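Local coordinates for protein aspartate aminotransferase (Giardia lamblia, PDB 3MEB) that probably catalyses the pyridoxal-phosphate-dependent transfer of an amino group from L-aspartate to 2-oxoglutarate, giving oxaloacetate and L-glutamate, and works as a homodimer, at residues T153-H158 with A211-G216; G183-D188 with S215-T220; F205-C210 with A238-A243; G390-T395 with G417-M422. All blocks are in the same frame, centred on the assembly; numbering follows the deposited sequence.

Contact 1. Residues T153-H158 with A211-G216; sequences TTWPNH and AHNPSG. With SO4 (sulfate ion), chain C.
The indole of W155 and the amide of N213 cross with their planes 50° apart, ND2 lying 3.5 Å from CD1. N157 CB covers one face of the indole near its rim, while the edge carrying NE1 is turned to a sulfate. The imidazole of H212 meets its partner in its own plane: NE2 donates to the carbonyl O of T153 over 2.8 Å, although from well above the plane of that carbonyl, and the bond is bent, with 138° at the hydrogen. On the other side of the ring ND1 is paired with S215 OG at 2.7 Å, which fixes the ring's rotation. W155 and N213 belong to the pyridoxal phosphate pocket of this aminotransferase, built on loops that follow parallel strands of the large domain. CG of N213 stands anti to the backbone N (chi1 180°), a setting that carries ND2 to sulfate O1, 3.0 Å away on a nearly straight bond; W155 NE1 reaches the same O1 at 2.9 Å. The amide's other end, OD1, accepts from R419. P214, which follows a cis peptide bond, presses its CD to within 3.4 Å of the T153 CG2 methyl, a close approach for two carbons.

Contact 2. Residues G183-D188 with S215-T220; sequences GELEID and SGIDFT. With EDO (1,2-ethanediol), chain J.
Two loops, each leading into a helix of the large domain, pack here through apolar side chains: L185 and I187 precede helix 189-198, and I217 and the aromatic F219 precede helix 221-234. I187 and I217 run antiparallel alongside one another, I187 CD1 lying 3.7 Å from I217 CG2. Farther along, I187 CD1 comes to 3.4 Å from D218 C, over the backbone. A chi1 of -63° sets CG1 of I187 beside the backbone N, on the branch that ends in CD1, and puts CG2 anti to that N, where it meets F219 CE1 at 3.8 Å; the two side chains cross at about a right angle. I187 and F219 stand just before D188 and T220, the N-cap residues, so the contact lies beside the starts of both helices. I217 CD1 approaches CB of L185 at 3.9 Å, where L185 is the centre of an inverse gamma turn. No hydrogen bond joins 183-188 to 215-220. Polar grip is local instead: S215 OG accepts from I217 N at 3.1 Å in an ST turn. Both carboxylate oxygens of D218 take backbone N-H groups, those of A211 and H212. An ethanediol lies near the F219 ring, and its O2 accepts a weak bond from F219 N.

Contact 3. Residues F205-C210 with A238-A243; sequences FLFHAC and AFFDSA
L206 and F239 lie side by side and point the same way across two parallel strands, the leucine CD1 methyl 3.8 Å from F239 CD2. CG of L206 is anti to the backbone N (chi1 -174°), and this brings CD1 across to its neighbour. On the other face the rings of F207 and F240 are set obliquely, planes 37° apart and centroids 5.8 Å; the closest approach is F207 CB to F240 CD1, 3.8 Å. The F207 ring turns its edge to the A238 CB methyl, which lies in the ring plane. Between the faces runs a ladder of four backbone bonds that uses alternate residues: F239 N to F205 O at 2.8 Å, F207 N to F239 O, D241 N to F207 O, and A209 N to D241 O at 3.0 Å. These are the two strands of a beta-alpha-beta crossover whose helix is 221-234, in the centre of the main sheet. Just past the end of strand 205-208, A209 CB touches S242 CB at 3.8 Å. The ladder carries H208 and D241, side by side but not bonded to each other, on the face of L206 and F239. H208 NE2 is bonded to T154 OG1. D241 lies by the pyridoxal phosphate, consistent with the aspartate that faces the pyridine nitrogen in this family, and H158 is the second-shell residue that positions it, bonding OD2 through NE2.

Contact 4. Residues G390-T395 with G417-M422; sequences GMFTFT and GGRMSM. With SO4 (sulfate ion), chain C; EDO (1,2-ethanediol), chain F.
A short antiparallel beta ladder, F392-F394 against R419-S421, makes this buried contact, and the two strands form a small sheet of their own, apart from the seven-stranded sheet of the large domain. T393 and M420 are its hydrogen-bonded pair, T393 N giving to M420 O at 2.9 Å and M420 N to T393 O at 2.8 Å; M422 N to M391 O extends the ladder. The non-hydrogen-bonded pair F394-R419 adjoins the glycines G417 and G418, both with positive phi, and G417 CA sits over one face of the F394 ring. T395 OG1, placed between the backbone N and carbonyl carbon (chi1 69°), donates to G418 O at 2.6 Å. M422, two residues past the partner of T393, bends at chi2 and chi3 and brings SD to 3.3 Å from T393 OG1, a hydroxyl also bonded to R361. The R419 chain bends at chi3, laying the guanidinium flat on F392 with planes 17° apart, a cation-pi stack with CZ 3.8 Å from the ring centroid; M391 CB covers the other face of the F392 ring. The edge of the R419 guanidinium grips the sulfate, consistent with the substrate-carboxylate arginine of this family: NH1 reaches sulfate O1 and NH2 reaches O2, each at 2.8 Å.

Contacts 1, 3 and 4 are buried, whereas contact 2 is partly exposed and packs mostly through apolar groups. Contacts 1 and 2 share S215 and G216 on one loop, which runs from the cofactor pocket out toward the start of a helix. Contact 3 lies in the main sheet, and the polar side chains on one of its faces bond to contact 1. Contact 4 stands apart from contact 3, nearest atoms about 7 Å away, yet meets contact 1 at a shared sulfate. Regular backbone ladders carry contacts 3 and 4, parallel in one and antiparallel in the other; contact 1 instead has one side-chain-to-backbone bond and an anion bound from both segments.

Contact 1. Residues T153-H158 with A211-G216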
# COMPACT_ATOMS: atom_id res chain seq x y z
N THR A 153 -18.91 -4.06 -19.37
CA THR A 153 -18.71 -5.05 -18.33
C THR A 153 -17.23 -5.00 -17.98
O THR A 153 -16.38 -5.00 -18.87
CB THR A 153 -19.10 -6.47 -18.87
OG1 THR A 153 -20.51 -6.49 -19.06
CG2 THR A 153 -18.74 -7.55 -17.92
N THR A 154 -16.93 -4.95 -16.67
CA THR A 154 -15.55 -4.81 -16.18
C THR A 154 -15.45 -5.28 -14.74
O THR A 154 -16.44 -5.66 -14.11
CB THR A 154 -15.07 -3.35 -16.32
OG1 THR A 154 -13.64 -3.31 -16.33
CG2 THR A 154 -15.64 -2.42 -15.20
N TRP A 155 -14.24 -5.28 -14.20
CA TRP A 155 -14.04 -5.68 -12.82
C TRP A 155 -14.71 -4.68 -11.88
O TRP A 155 -14.39 -3.47 -11.95
CB TRP A 155 -12.55 -5.66 -12.55
CG TRP A 155 -12.08 -6.29 -11.27
CD1 TRP A 155 -12.38 -7.55 -10.79
CD2 TRP A 155 -11.12 -5.73 -10.37
NE1 TRP A 155 -11.66 -7.79 -9.63
CE2 TRP A 155 -10.89 -6.69 -9.35
CE3 TRP A 155 -10.41 -4.52 -10.34
CZ2 TRP A 155 -10.00 -6.45 -8.29
CZ3 TRP A 155 -9.52 -4.28 -9.27
CH2 TRP A 155 -9.34 -5.24 -8.26
N PRO A 156 -15.64 -5.16 -10.99
CA PRO A 156 -16.41 -4.25 -10.16
C PRO A 156 -15.57 -3.22 -9.43
O PRO A 156 -15.97 -2.05 -9.34
CB PRO A 156 -17.11 -5.20 -9.17
CG PRO A 156 -17.37 -6.40 -9.96
CD PRO A 156 -16.16 -6.55 -10.89
N ASN A 157 -14.40 -3.62 -8.95
CA ASN A 157 -13.61 -2.68 -8.16
C ASN A 157 -13.10 -1.50 -8.96
O ASN A 157 -12.73 -0.45 -8.35
CB ASN A 157 -12.44 -3.36 -7.45
CG ASN A 157 -11.89 -2.51 -6.31
OD1 ASN A 157 -12.66 -1.74 -5.66
ND2 ASN A 157 -10.57 -2.66 -6.02
N HIS A 158 -13.05 -1.64 -10.30
CA HIS A 158 -12.71 -0.52 -11.14
C HIS A 158 -13.62 0.69 -10.85
O HIS A 158 -13.13 1.84 -10.85
CB HIS A 158 -12.81 -0.82 -12.65
CG HIS A 158 -11.70 -1.64 -13.22
ND1 HIS A 158 -11.87 -2.40 -14.37
CD2 HIS A 158 -10.41 -1.81 -12.86
CE1 HIS A 158 -10.74 -3.02 -14.65
NE2 HIS A 158 -9.83 -2.66 -13.78
N ALA A 211 -7.68 -11.99 -20.93
CA ALA A 211 -8.50 -12.62 -19.87
C ALA A 211 -9.42 -11.59 -19.20
O ALA A 211 -9.44 -11.46 -17.99
CB ALA A 211 -7.58 -13.37 -18.85
N HIS A 212 -10.19 -10.87 -20.01
CA HIS A 212 -11.16 -9.92 -19.51
C HIS A 212 -11.98 -10.52 -18.36
O HIS A 212 -12.46 -11.65 -18.42
CB HIS A 212 -12.08 -9.47 -20.62
CG HIS A 212 -13.16 -8.53 -20.18
ND1 HIS A 212 -14.39 -8.97 -19.75
CD2 HIS A 212 -13.20 -7.18 -20.13
CE1 HIS A 212 -15.15 -7.93 -19.47
NE2 HIS A 212 -14.44 -6.83 -19.69
N ASN A 213 -12.08 -9.75 -17.29
CA ASN A 213 -12.71 -10.16 -16.03
C ASN A 213 -13.92 -9.23 -15.88
O ASN A 213 -13.72 -8.04 -15.74
CB ASN A 213 -11.71 -9.95 -14.93
CG ASN A 213 -12.22 -10.32 -13.59
OD1 ASN A 213 -13.39 -10.62 -13.39
ND2 ASN A 213 -11.31 -10.30 -12.62
N PRO A 214 -15.16 -9.77 -15.88
CA PRO A 214 -15.51 -11.16 -15.58
C PRO A 214 -15.86 -12.09 -16.75
O PRO A 214 -16.06 -13.29 -16.50
CB PRO A 214 -16.74 -10.98 -14.72
CG PRO A 214 -17.47 -9.83 -15.43
CD PRO A 214 -16.37 -8.92 -15.93
N SER A 215 -15.90 -11.57 -17.98
CA SER A 215 -16.60 -12.22 -19.13
C SER A 215 -15.82 -13.36 -19.74
O SER A 215 -16.41 -14.30 -20.26
CB SER A 215 -16.92 -11.22 -20.24
OG SER A 215 -15.80 -10.93 -21.06
N GLY A 216 -14.50 -13.24 -19.73
CA GLY A 216 -13.63 -14.29 -20.30
C GLY A 216 -13.64 -14.26 -21.82
O GLY A 216 -13.22 -15.24 -22.47
S SO4 C . -10.86 -11.25 -8.55
O1 SO4 C . -11.64 -10.65 -9.65
O2 SO4 C . -11.57 -12.33 -7.89
O3 SO4 C . -9.60 -11.70 -9.10
O4 SO4 C . -10.60 -10.18 -7.61

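Contact 2. Residues G183-D188 with S215-T220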
# COMPACT_ATOMS: atom_id res chain seq x y z
N GLY A 183 -27.11 -10.27 -24.07
CA GLY A 183 -26.54 -11.07 -22.98
C GLY A 183 -25.61 -12.20 -23.45
O GLY A 183 -24.93 -12.83 -22.63
N GLU A 184 -25.56 -12.46 -24.75
CA GLU A 184 -24.74 -13.57 -25.24
C GLU A 184 -23.27 -13.19 -25.15
O GLU A 184 -22.93 -12.01 -25.23
CB GLU A 184 -25.14 -13.92 -26.66
CG GLU A 184 -26.63 -14.38 -26.79
CD GLU A 184 -26.91 -15.75 -26.18
OE1 GLU A 184 -25.94 -16.47 -25.87
OE2 GLU A 184 -28.10 -16.09 -26.02
N LEU A 185 -22.41 -14.21 -24.95
CA LEU A 185 -20.97 -14.01 -24.68
C LEU A 185 -20.18 -13.78 -25.97
O LEU A 185 -19.39 -14.64 -26.41
CB LEU A 185 -20.36 -15.20 -23.92
CG LEU A 185 -20.77 -15.46 -22.49
CD1 LEU A 185 -19.89 -16.56 -21.83
CD2 LEU A 185 -20.68 -14.15 -21.74
N GLU A 186 -20.40 -12.62 -26.57
CA GLU A 186 -19.66 -12.20 -27.75
C GLU A 186 -19.56 -10.68 -27.68
O GLU A 186 -20.51 -10.03 -27.26
CB GLU A 186 -20.38 -12.65 -29.02
CG GLU A 186 -19.72 -12.12 -30.29
CD GLU A 186 -20.51 -12.39 -31.56
OE1 GLU A 186 -21.75 -12.57 -31.48
OE2 GLU A 186 -19.89 -12.41 -32.64
N ILE A 187 -18.41 -10.13 -28.04
CA ILE A 187 -18.21 -8.70 -28.09
C ILE A 187 -18.91 -8.11 -29.33
O ILE A 187 -18.71 -8.57 -30.47
CB ILE A 187 -16.70 -8.33 -28.09
CG1 ILE A 187 -16.06 -8.78 -26.79
CG2 ILE A 187 -16.51 -6.76 -28.31
CD1 ILE A 187 -14.56 -9.03 -26.84
N ASP A 188 -19.71 -7.08 -29.10
CA ASP A 188 -20.43 -6.39 -30.17
C ASP A 188 -19.45 -5.42 -30.80
O ASP A 188 -19.58 -4.19 -30.66
CB ASP A 188 -21.65 -5.69 -29.58
CG ASP A 188 -22.47 -4.94 -30.60
OD1 ASP A 188 -22.23 -5.08 -31.83
OD2 ASP A 188 -23.37 -4.20 -30.15
N SER A 215 -15.90 -11.57 -17.98
CA SER A 215 -16.60 -12.22 -19.13
C SER A 215 -15.82 -13.36 -19.74
O SER A 215 -16.41 -14.30 -20.26
CB SER A 215 -16.92 -11.22 -20.24
OG SER A 215 -15.80 -10.93 -21.06
N GLY A 216 -14.50 -13.24 -19.73
CA GLY A 216 -13.63 -14.29 -20.30
C GLY A 216 -13.64 -14.26 -21.82
O GLY A 216 -13.22 -15.24 -22.47
N ILE A 217 -14.22 -13.19 -22.38
CA ILE A 217 -14.25 -12.97 -23.84
C ILE A 217 -13.30 -11.82 -24.12
O ILE A 217 -13.41 -10.78 -23.49
CB ILE A 217 -15.67 -12.54 -24.34
CG1 ILE A 217 -16.79 -13.46 -23.81
CG2 ILE A 217 -15.71 -12.46 -25.86
CD1 ILE A 217 -16.50 -14.91 -23.90
N ASP A 218 -12.36 -12.02 -25.05
CA ASP A 218 -11.32 -11.05 -25.34
C ASP A 218 -11.47 -10.56 -26.79
O ASP A 218 -12.00 -11.27 -27.64
CB ASP A 218 -9.91 -11.71 -25.18
CG ASP A 218 -9.44 -11.89 -23.73
OD1 ASP A 218 -10.10 -11.42 -22.76
OD2 ASP A 218 -8.34 -12.52 -23.55
N PHE A 219 -10.99 -9.36 -27.06
CA PHE A 219 -10.69 -8.98 -28.44
C PHE A 219 -9.67 -9.97 -29.01
O PHE A 219 -8.67 -10.30 -28.36
CB PHE A 219 -10.07 -7.58 -28.55
CG PHE A 219 -10.94 -6.44 -28.01
CD1 PHE A 219 -12.25 -6.28 -28.43
CD2 PHE A 219 -10.42 -5.50 -27.14
CE1 PHE A 219 -13.00 -5.25 -27.97
CE2 PHE A 219 -11.18 -4.45 -26.70
CZ PHE A 219 -12.46 -4.32 -27.09
N THR A 220 -9.90 -10.42 -30.24
CA THR A 220 -8.91 -11.20 -30.95
C THR A 220 -7.75 -10.34 -31.48
O THR A 220 -7.84 -9.12 -31.49
CB THR A 220 -9.55 -11.95 -32.11
OG1 THR A 220 -10.01 -11.01 -33.13
CG2 THR A 220 -10.71 -12.82 -31.57
C1 EDO J . -10.16 -6.76 -23.83
O1 EDO J . -11.02 -6.56 -22.69
C2 EDO J . -9.56 -8.17 -23.81
O2 EDO J . -9.05 -8.59 -25.08

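Contact 3. Residues F205-C210 with A238-A243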
# COMPACT_ATOMS: atom_id res chain seq x y z
N PHE A 205 -9.12 5.18 -22.50
CA PHE A 205 -9.88 3.94 -22.57
C PHE A 205 -9.23 2.91 -21.72
O PHE A 205 -8.05 2.63 -21.91
CB PHE A 205 -10.02 3.45 -24.04
CG PHE A 205 -10.98 4.28 -24.82
CD1 PHE A 205 -12.30 3.95 -24.91
CD2 PHE A 205 -10.56 5.49 -25.37
CE1 PHE A 205 -13.19 4.77 -25.57
CE2 PHE A 205 -11.45 6.31 -26.05
CZ PHE A 205 -12.75 5.94 -26.15
N LEU A 206 -9.98 2.38 -20.77
CA LEU A 206 -9.50 1.27 -19.95
C LEU A 206 -9.74 -0.02 -20.70
O LEU A 206 -10.87 -0.27 -21.20
CB LEU A 206 -10.25 1.25 -18.61
CG LEU A 206 -9.79 0.26 -17.55
CD1 LEU A 206 -8.38 0.54 -17.02
CD2 LEU A 206 -10.81 0.30 -16.40
N PHE A 207 -8.67 -0.81 -20.84
CA PHE A 207 -8.71 -2.08 -21.55
C PHE A 207 -8.15 -3.12 -20.65
O PHE A 207 -7.19 -2.86 -19.92
CB PHE A 207 -7.79 -2.07 -22.79
CG PHE A 207 -8.27 -1.23 -23.91
CD1 PHE A 207 -9.47 -1.52 -24.56
CD2 PHE A 207 -7.53 -0.14 -24.34
CE1 PHE A 207 -9.93 -0.70 -25.62
CE2 PHE A 207 -7.95 0.65 -25.38
CZ PHE A 207 -9.15 0.38 -26.03
N HIS A 208 -8.72 -4.30 -20.68
CA HIS A 208 -8.06 -5.47 -20.11
C HIS A 208 -7.11 -6.04 -21.16
O HIS A 208 -7.50 -6.24 -22.31
CB HIS A 208 -9.09 -6.52 -19.72
CG HIS A 208 -10.08 -6.05 -18.71
ND1 HIS A 208 -10.44 -6.80 -17.61
CD2 HIS A 208 -10.86 -4.94 -18.67
CE1 HIS A 208 -11.36 -6.16 -16.92
NE2 HIS A 208 -11.66 -5.03 -17.55
N ALA A 209 -5.87 -6.32 -20.78
CA ALA A 209 -4.84 -6.75 -21.73
C ALA A 209 -5.17 -8.13 -22.34
O ALA A 209 -4.95 -8.37 -23.54
CB ALA A 209 -3.47 -6.79 -21.02
N CYS A 210 -5.70 -9.00 -21.49
CA CYS A 210 -6.14 -10.35 -21.86
C CYS A 210 -6.95 -10.90 -20.71
O CYS A 210 -6.88 -10.35 -19.64
CB CYS A 210 -4.95 -11.27 -22.15
SG CYS A 210 -3.81 -11.69 -20.81
N ALA A 238 -4.54 4.57 -24.09
CA ALA A 238 -4.98 3.25 -23.68
C ALA A 238 -4.45 2.99 -22.28
O ALA A 238 -3.24 3.11 -22.05
CB ALA A 238 -4.47 2.16 -24.66
N PHE A 239 -5.34 2.67 -21.35
CA PHE A 239 -4.95 2.27 -20.02
C PHE A 239 -5.20 0.76 -19.94
O PHE A 239 -6.34 0.32 -19.92
CB PHE A 239 -5.78 2.99 -18.96
CG PHE A 239 -5.15 2.96 -17.55
CD1 PHE A 239 -4.89 4.12 -16.87
CD2 PHE A 239 -4.79 1.76 -16.96
CE1 PHE A 239 -4.35 4.09 -15.61
CE2 PHE A 239 -4.22 1.73 -15.71
CZ PHE A 239 -3.98 2.89 -15.05
N PHE A 240 -4.13 -0.01 -19.89
CA PHE A 240 -4.22 -1.46 -19.81
C PHE A 240 -4.18 -1.90 -18.36
O PHE A 240 -3.27 -1.50 -17.60
CB PHE A 240 -3.08 -2.09 -20.59
CG PHE A 240 -3.26 -2.08 -22.09
CD1 PHE A 240 -4.09 -3.02 -22.72
CD2 PHE A 240 -2.60 -1.16 -22.87
CE1 PHE A 240 -4.25 -3.05 -24.10
CE2 PHE A 240 -2.76 -1.15 -24.26
CZ PHE A 240 -3.58 -2.11 -24.87
N ASP A 241 -5.17 -2.72 -17.98
CA ASP A 241 -5.13 -3.50 -16.75
C ASP A 241 -4.65 -4.88 -17.12
O ASP A 241 -5.28 -5.58 -17.92
CB ASP A 241 -6.53 -3.58 -16.11
CG ASP A 241 -6.55 -4.31 -14.77
OD1 ASP A 241 -5.67 -5.17 -14.51
OD2 ASP A 241 -7.51 -4.07 -13.99
N SER A 242 -3.52 -5.29 -16.55
CA SER A 242 -2.89 -6.52 -16.96
C SER A 242 -2.51 -7.37 -15.76
O SER A 242 -1.44 -7.21 -15.16
CB SER A 242 -1.64 -6.25 -17.78
OG SER A 242 -1.02 -7.49 -18.06
N ALA A 243 -3.41 -8.26 -15.40
CA ALA A 243 -3.23 -9.12 -14.25
C ALA A 243 -3.06 -10.58 -14.63
O ALA A 243 -2.64 -11.38 -13.79
CB ALA A 243 -4.40 -8.94 -13.31

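Contact 4. Residues G390-T395 with G417-M422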
# COMPACT_ATOMS: atom_id res chain seq x y z
N GLY A 390 -8.82 -17.33 -19.43
CA GLY A 390 -8.37 -16.98 -18.10
C GLY A 390 -8.81 -17.94 -17.04
O GLY A 390 -8.94 -19.14 -17.27
N MET A 391 -9.05 -17.40 -15.85
CA MET A 391 -9.44 -18.18 -14.70
C MET A 391 -10.93 -18.47 -14.57
O MET A 391 -11.30 -19.37 -13.81
CB MET A 391 -9.03 -17.44 -13.44
CG MET A 391 -7.58 -17.52 -13.11
SD MET A 391 -7.24 -16.81 -11.48
CE MET A 391 -5.50 -17.24 -11.33
N PHE A 392 -11.79 -17.68 -15.23
CA PHE A 392 -13.20 -17.72 -14.92
C PHE A 392 -14.06 -18.26 -16.07
O PHE A 392 -13.63 -18.38 -17.25
CB PHE A 392 -13.73 -16.33 -14.53
CG PHE A 392 -12.93 -15.64 -13.43
CD1 PHE A 392 -13.05 -16.04 -12.09
CD2 PHE A 392 -12.08 -14.60 -13.74
CE1 PHE A 392 -12.34 -15.40 -11.08
CE2 PHE A 392 -11.32 -13.95 -12.72
CZ PHE A 392 -11.46 -14.35 -11.40
N THR A 393 -15.29 -18.63 -15.70
CA THR A 393 -16.37 -18.73 -16.65
C THR A 393 -17.48 -17.77 -16.20
O THR A 393 -17.89 -17.77 -15.02
CB THR A 393 -16.89 -20.18 -16.82
OG1 THR A 393 -15.79 -21.07 -17.14
CG2 THR A 393 -17.90 -20.23 -17.93
N PHE A 394 -17.95 -16.94 -17.11
CA PHE A 394 -19.11 -16.10 -16.85
C PHE A 394 -20.28 -17.01 -17.10
O PHE A 394 -20.76 -17.11 -18.22
CB PHE A 394 -19.06 -14.89 -17.78
CG PHE A 394 -19.74 -13.64 -17.25
CD1 PHE A 394 -19.43 -13.11 -16.00
CD2 PHE A 394 -20.62 -12.93 -18.04
CE1 PHE A 394 -20.06 -11.93 -15.52
CE2 PHE A 394 -21.24 -11.75 -17.58
CZ PHE A 394 -20.95 -11.26 -16.32
N THR A 395 -20.70 -17.76 -16.08
CA THR A 395 -21.60 -18.91 -16.34
C THR A 395 -22.99 -18.54 -16.86
O THR A 395 -23.57 -19.30 -17.60
CB THR A 395 -21.80 -19.82 -15.12
OG1 THR A 395 -22.56 -19.15 -14.10
CG2 THR A 395 -20.43 -20.34 -14.55
N GLY A 417 -23.41 -12.34 -12.73
CA GLY A 417 -23.16 -13.18 -13.89
C GLY A 417 -22.88 -14.64 -13.58
O GLY A 417 -22.59 -15.44 -14.49
N GLY A 418 -22.96 -15.01 -12.31
CA GLY A 418 -22.53 -16.32 -11.89
C GLY A 418 -21.09 -16.60 -12.29
O GLY A 418 -20.79 -17.71 -12.76
N ARG A 419 -20.21 -15.62 -12.13
CA ARG A 419 -18.80 -15.79 -12.42
C ARG A 419 -18.25 -16.94 -11.56
O ARG A 419 -18.45 -16.97 -10.35
CB ARG A 419 -18.03 -14.50 -12.16
CG ARG A 419 -16.62 -14.53 -12.73
CD ARG A 419 -15.72 -13.43 -12.22
NE ARG A 419 -15.21 -13.68 -10.88
CZ ARG A 419 -14.39 -12.87 -10.21
NH1 ARG A 419 -13.94 -11.73 -10.76
NH2 ARG A 419 -14.02 -13.19 -8.98
N MET A 420 -17.62 -17.90 -12.20
CA MET A 420 -17.03 -19.04 -11.53
C MET A 420 -15.51 -19.10 -11.73
O MET A 420 -15.03 -19.05 -12.88
CB MET A 420 -17.68 -20.33 -12.05
CG MET A 420 -17.04 -21.65 -11.59
SD MET A 420 -17.60 -23.10 -12.53
CE MET A 420 -19.30 -23.16 -11.93
N SER A 421 -14.78 -19.21 -10.62
CA SER A 421 -13.35 -19.41 -10.66
C SER A 421 -13.07 -20.88 -10.82
O SER A 421 -13.24 -21.65 -9.92
CB SER A 421 -12.67 -18.91 -9.40
OG SER A 421 -11.29 -19.23 -9.49
N MET A 422 -12.57 -21.22 -11.99
CA MET A 422 -12.32 -22.60 -12.37
C MET A 422 -11.23 -23.22 -11.53
O MET A 422 -11.18 -24.44 -11.40
CB MET A 422 -11.94 -22.61 -13.86
CG MET A 422 -13.02 -22.03 -14.78
SD MET A 422 -14.67 -22.62 -14.43
CE MET A 422 -14.78 -24.07 -15.50
S SO4 C . -10.86 -11.25 -8.55
O1 SO4 C . -11.64 -10.65 -9.65
O2 SO4 C . -11.57 -12.33 -7.89
O3 SO4 C . -9.60 -11.70 -9.10
O4 SO4 C . -10.60 -10.18 -7.61
C1 EDO F . -10.39 -20.01 -4.69
O1 EDO F . -10.75 -18.63 -4.56
C2 EDO F . -10.78 -20.55 -6.06
O2 EDO F . -10.13 -19.76 -7.04